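Local coordinates for protein Cg9734-pa (Drosophila melanogaster, PDB 2BK9) that binds a heme whose iron is coordinated by two histidines and, as a member of the globin family, probably carries oxygen, at residues A56-R59 and A60-R64. The protein carries 1 engineered substitution. Sequence-based numbering, arbitrary orientation.
With HEM (protoporphyrin IX containing Fe), chain B.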
loop_
_atom_site.group_PDB
_atom_site.type_symbol
_atom_site.label_atom_id
_atom_site.label_comp_id
_atom_site.label_asym_id
_atom_site.label_seq_id
_atom_site.Cartn_x
_atom_site.Cartn_y
_atom_site.Cartn_z
ATOM N N ALA A 56 0.201 17.851 6.809
ATOM C CA ALA A 56 1.198 17.033 7.479
ATOM C C ALA A 56 0.723 15.613 7.808
ATOM O O ALA A 56 1.489 14.660 7.694
ATOM C CB ALA A 56 1.694 17.747 8.732
ATOM N N ARG A 57 -0.535 15.484 8.184
ATOM C CA ARG A 57 -1.049 14.174 8.473
ATOM C C ARG A 57 -1.254 13.358 7.209
ATOM O O ARG A 57 -1.057 12.150 7.217
ATOM C CB ARG A 57 -2.294 14.297 9.336
ATOM C CG ARG A 57 -1.938 14.699 10.754
ATOM C CD ARG A 57 -3.129 14.779 11.681
ATOM N NE ARG A 57 -2.680 14.904 13.072
ATOM C CZ ARG A 57 -2.125 15.980 13.613
ATOM N NH1 ARG A 57 -1.995 17.094 12.929
ATOM N NH2 ARG A 57 -1.711 15.965 14.891
ATOM N N PHE A 58 -1.677 13.991 6.119
ATOM C CA PHE A 58 -1.686 13.311 4.854
ATOM C C PHE A 58 -0.305 12.793 4.520
ATOM O O PHE A 58 -0.120 11.639 4.142
ATOM C CB PHE A 58 -2.195 14.258 3.778
ATOM C CG PHE A 58 -2.101 13.714 2.380
ATOM C CD1 PHE A 58 -3.192 13.162 1.737
ATOM C CD2 PHE A 58 -0.918 13.787 1.684
ATOM C CE1 PHE A 58 -3.073 12.677 0.460
ATOM C CE2 PHE A 58 -0.806 13.280 0.405
ATOM C CZ PHE A 58 -1.918 12.756 -0.223
ATOM N N ARG A 59 0.690 13.652 4.669
ATOM C CA ARG A 59 2.069 13.277 4.345
ATOM C C ARG A 59 2.555 12.113 5.199
ATOM O O ARG A 59 3.236 11.239 4.699
ATOM C CB ARG A 59 2.986 14.479 4.495
ATOM C CG ARG A 59 2.957 15.366 3.301
ATOM C CD ARG A 59 4.229 16.173 3.124
ATOM N NE ARG A 59 4.413 16.989 4.303
ATOM C CZ ARG A 59 3.800 18.150 4.513
ATOM N NH1 ARG A 59 2.987 18.667 3.613
ATOM N NH2 ARG A 59 3.986 18.815 5.635
ATOM N N ALA A 60 2.148 12.095 6.464
ATOM C CA ALA A 60 2.540 11.029 7.326
ATOM C C ALA A 60 1.951 9.700 6.845
ATOM O O ALA A 60 2.637 8.698 6.841
ATOM C CB ALA A 60 2.086 11.345 8.750
ATOM N N HIS A 61 0.674 9.683 6.473
ATOM C CA HIS A 61 0.084 8.423 6.023
ATOM C C HIS A 61 0.657 7.981 4.682
ATOM O O HIS A 61 0.900 6.808 4.453
ATOM C CB HIS A 61 -1.456 8.504 5.967
ATOM C CG HIS A 61 -2.100 7.165 5.848
ATOM N ND1 HIS A 61 -2.414 6.574 4.650
ATOM C CD2 HIS A 61 -2.464 6.273 6.793
ATOM C CE1 HIS A 61 -2.927 5.373 4.884
ATOM N NE2 HIS A 61 -2.983 5.168 6.175
ATOM N N ALA A 62 0.855 8.959 3.783
ATOM C CA ALA A 62 1.440 8.660 2.503
ATOM C C ALA A 62 2.807 7.983 2.676
ATOM O O ALA A 62 3.165 7.015 2.001
ATOM C CB ALA A 62 1.515 9.936 1.693
ATOM N N GLY A 63 3.606 8.561 3.555
ATOM C CA GLY A 63 4.942 8.056 3.849
ATOM C C GLY A 63 4.902 6.695 4.510
ATOM O O GLY A 63 5.760 5.842 4.211
ATOM N N ARG A 64 3.903 6.433 5.352
ATOM C CA ARG A 64 3.732 5.125 5.954
ATOM C C ARG A 64 3.501 4.074 4.914
ATOM O O ARG A 64 4.025 2.980 5.030
ATOM C CB ARG A 64 2.567 5.134 6.951
ATOM C CG ARG A 64 2.947 5.738 8.333
ATOM C CD ARG A 64 1.781 6.030 9.268
ATOM N NE ARG A 64 2.283 6.322 10.615
ATOM C CZ ARG A 64 2.063 7.411 11.317
ATOM N NH1 ARG A 64 1.249 8.357 10.907
ATOM N NH2 ARG A 64 2.634 7.509 12.503
HETATM C CHA HEM B . -3.256 4.980 10.112
HETATM C CHB HEM B . -0.528 2.232 7.260
HETATM C CHC HEM B . -4.255 1.756 4.332
HETATM C CHD HEM B . -6.816 4.843 6.912
HETATM C C1A HEM B . -2.230 4.218 9.618
HETATM C C2A HEM B . -0.995 3.902 10.337
HETATM C C3A HEM B . -0.220 3.112 9.559
HETATM C C4A HEM B . -0.948 2.962 8.332
HETATM C CMA HEM B . 1.164 2.480 9.803
HETATM C CAA HEM B . -0.691 4.400 11.754
HETATM C CBA HEM B . -1.461 3.585 12.793
HETATM C CGA HEM B . -1.200 4.230 14.128
HETATM O O1A HEM B . -1.840 5.275 14.449
HETATM O O2A HEM B . -0.363 3.700 14.878
HETATM C C1B HEM B . -1.288 1.897 6.165
HETATM C C2B HEM B . -0.869 0.976 5.147
HETATM C C3B HEM B . -1.924 0.842 4.321
HETATM C C4B HEM B . -3.010 1.616 4.842
HETATM C CMB HEM B . 0.494 0.347 5.072
HETATM C CAB HEM B . -2.066 -0.045 3.145
HETATM C CBB HEM B . -1.098 -0.384 2.314
HETATM C C1C HEM B . -5.287 2.532 4.758
HETATM C C2C HEM B . -6.610 2.646 4.153
HETATM C C3C HEM B . -7.308 3.555 4.833
HETATM C C4C HEM B . -6.463 4.006 5.908
HETATM C CMC HEM B . -7.069 1.821 2.952
HETATM C CAC HEM B . -8.714 3.982 4.506
HETATM C CBC HEM B . -9.275 5.148 4.749
HETATM C C1D HEM B . -6.083 5.179 8.002
HETATM C C2D HEM B . -6.538 5.968 9.067
HETATM C C3D HEM B . -5.484 6.029 10.020
HETATM C C4D HEM B . -4.434 5.221 9.461
HETATM C CMD HEM B . -7.879 6.675 9.152
HETATM C CAD HEM B . -5.524 6.769 11.331
HETATM C CBD HEM B . -5.186 8.217 11.165
HETATM C CGD HEM B . -5.240 8.997 12.441
HETATM O O1D HEM B . -5.132 10.246 12.394
HETATM O O2D HEM B . -5.386 8.377 13.527
HETATM N NA HEM B . -2.187 3.604 8.411
HETATM N NB HEM B . -2.617 2.292 5.967
HETATM N NC HEM B . -5.227 3.376 5.838
HETATM N ND HEM B . -4.810 4.720 8.259
HETATM FE FE HEM B . -3.692 3.531 7.124
#
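The carbonyl oxygen of Phe58 accepts a hydrogen bond from Ala62 N at 2.9 Å, with an N-H...O angle of 169°, the straightest of four successive i to i+4 bonds that wind the first turns of helix 56-75. Ala60 N to Ala56 O, His61 N to Arg57 O and Gly63 N to Arg59 O make up the set. The methyl group of Ala62 lies 3.4 Å from the same Phe58 O, and its CB also meets the Phe58 ring obliquely, 4.3 Å from CE2. That ring is buried, packed against Leu28, Thr29 and Phe32 of helix 20-34 and against Leu52, so this side of the helix is turned into the protein. On a different side, in one of its two conformers, Arg59 folds back along its own helix: a bend at chi3 (-60°) brings Ala56 CA against one guanidinium face, toward its rim, and in this same conformer NH1 is hydrogen-bonded to Ser53 O, just before the helix begins.

One turn beyond Arg57, the His61 side chain reaches the heme. Its CG stands anti to the backbone N (chi1 -166°), which carries the imidazole away from the preceding turn and places NE2 2.0 Å from the heme iron. CD2 and CE1 of the ring both lie 3.0 Å from the iron, so the ring meets the metal end-on through NE2, without leaning toward either carbon, and Phe42 meets it edge-to-face. Arg64, extended from CG to NE, runs along the rim of the porphyrin with CD 3.6 Å from C3A, and one face of its guanidinium rests against the propionate carbon CAA. Here the distal helix of a globin supplies an iron ligand: His61, together with His96, gives the bis-histidyl hexacoordinate heme of this fly hemoglobin.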